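Local coordinates for peptidoglycan-recognition protein LB (Drosophila melanogaster, PDB 7NSZ) that hydrolyses, with zinc, the bond between N-acetylmuramoyl residues and L-amino acids in bacterial peptidoglycan, probably scavenging active peptidoglycan into biologically inactive fragments, at residues I42-S46 against C162-L167. The protein carries 1 engineered substitution. Residues are numbered along the deposited sequence.
Sequences IIHHS and CPGGRL. With ZN (zinc ion), chain B.
A single thiolate does double duty here: Cys162 SG binds the zinc ion at 2.3 Å and also accepts a hydrogen bond from the backbone of the facing strand, His45 N to Cys162 SG 3.4 Å with an N-H...S angle of 152°. Residues 42-45 are extended (phi -97 to -128°, psi 126 to 163°), and the segment 162-167 reaches them as a loop that turns into a helix, the nearest CA atoms being those of His44 and Pro163, 4.4 Å apart. From the penultimate position of the strand, His44, with chi1 m, directs ND1 to the metal at 2.1 Å; Cys162, with chi1 t, brings SG to the edge of that imidazole, 3.6 Å from His44 CB. His154 is the third protein ligand, and His102 holds His44 NE2 by a hydrogen bond. This His-His-Cys zinc site marks the catalytic centre of the PGRP amidase fold, in which strand 38-45 runs inside a mixed sheet between strands 110-115 and 149-153; the engineered Phe80 packs against the His44 ring. A cis peptide bond joins Cys162 to Pro163, whose CB lies 3.7 Å from Ile43 O. His45, chi1 p, turns one ring face to the Pro163-Gly164 peptide, CG 3.4 Å from Pro163 O, while ND1 is hydrogen-bonded to Trp119 N. Gly164 (phi 91°, psi 143°) is the N-cap residue, its backbone angles suited to glycine because a CB would collide with the preceding carbonyl. In the first turn of helix 165-171, Leu167 (chi1 t, chi2 p) points its CA-to-CB bond toward the strand and sets CD2 4.3 Å from Ile43 CG2, which also meets Pro163 CB at 4.2 Å.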
# COMPACT_ATOMS: atom_id res chain seq x y z
N ILE A 42 -6.16 -2.63 -0.28
CA ILE A 42 -6.51 -1.25 0.15
C ILE A 42 -5.43 -0.32 -0.35
O ILE A 42 -4.23 -0.50 -0.05
CB ILE A 42 -6.64 -1.09 1.66
CG1 ILE A 42 -7.39 -2.23 2.31
CG2 ILE A 42 -7.19 0.27 2.03
CD1 ILE A 42 -8.77 -2.38 1.87
N ILE A 43 -5.82 0.71 -1.07
CA ILE A 43 -4.90 1.72 -1.62
C ILE A 43 -4.84 2.95 -0.74
O ILE A 43 -5.89 3.44 -0.27
CB ILE A 43 -5.30 2.12 -3.06
CG1 ILE A 43 -5.41 0.91 -3.98
CG2 ILE A 43 -4.39 3.17 -3.61
CD1 ILE A 43 -4.14 0.10 -4.11
N HIS A 44 -3.64 3.44 -0.53
CA HIS A 44 -3.30 4.63 0.27
C HIS A 44 -2.43 5.57 -0.53
O HIS A 44 -1.71 5.13 -1.47
CB HIS A 44 -2.55 4.22 1.57
CG HIS A 44 -3.25 3.20 2.38
ND1 HIS A 44 -4.05 3.61 3.44
CD2 HIS A 44 -3.27 1.86 2.41
CE1 HIS A 44 -4.52 2.59 4.06
NE2 HIS A 44 -4.09 1.46 3.46
N HIS A 45 -2.38 6.84 -0.10
CA HIS A 45 -1.26 7.74 -0.40
C HIS A 45 -0.52 8.02 0.90
O HIS A 45 -1.05 7.77 2.00
CB HIS A 45 -1.62 9.04 -1.15
CG HIS A 45 -2.31 10.06 -0.32
ND1 HIS A 45 -2.44 11.34 -0.83
CD2 HIS A 45 -2.94 10.04 0.86
CE1 HIS A 45 -3.11 12.05 0.05
NE2 HIS A 45 -3.47 11.30 1.04
N SER A 46 0.70 8.51 0.79
CA SER A 46 1.46 8.80 2.02
C SER A 46 1.16 10.21 2.54
O SER A 46 1.26 10.42 3.76
CB SER A 46 2.96 8.63 1.84
OG SER A 46 3.49 9.48 0.84
N CYS A 162 -7.53 9.95 2.47
CA CYS A 162 -6.65 8.94 1.81
C CYS A 162 -7.48 8.03 0.91
O CYS A 162 -8.51 7.48 1.33
CB CYS A 162 -5.93 8.16 2.90
SG CYS A 162 -4.82 6.94 2.20
N PRO A 163 -7.05 7.73 -0.34
CA PRO A 163 -5.75 8.04 -0.95
C PRO A 163 -5.63 9.32 -1.78
O PRO A 163 -4.80 9.43 -2.62
CB PRO A 163 -5.54 6.81 -1.87
CG PRO A 163 -6.97 6.53 -2.40
CD PRO A 163 -7.80 6.74 -1.15
N GLY A 164 -6.46 10.31 -1.43
CA GLY A 164 -6.57 11.57 -2.20
C GLY A 164 -7.65 11.42 -3.24
O GLY A 164 -7.81 10.39 -3.82
N GLY A 165 -8.41 12.49 -3.48
CA GLY A 165 -9.51 12.44 -4.44
C GLY A 165 -9.07 12.04 -5.83
O GLY A 165 -9.79 11.27 -6.43
N ARG A 166 -7.97 12.56 -6.34
CA ARG A 166 -7.57 12.23 -7.72
C ARG A 166 -7.19 10.74 -7.83
O ARG A 166 -7.62 10.06 -8.81
CB ARG A 166 -6.43 13.13 -8.20
CG ARG A 166 -6.09 12.98 -9.68
CD ARG A 166 -7.23 13.33 -10.62
NE ARG A 166 -7.02 12.92 -11.98
CZ ARG A 166 -7.38 11.73 -12.47
NH1 ARG A 166 -7.87 10.81 -11.64
NH2 ARG A 166 -7.21 11.44 -13.77
N LEU A 167 -6.37 10.23 -6.90
CA LEU A 167 -5.99 8.79 -6.97
C LEU A 167 -7.21 7.93 -6.65
O LEU A 167 -7.36 6.88 -7.24
CB LEU A 167 -4.84 8.57 -5.99
CG LEU A 167 -4.39 7.12 -5.85
CD1 LEU A 167 -4.08 6.43 -7.17
CD2 LEU A 167 -3.19 7.07 -4.89
ZN ZN B . -4.49 5.56 3.98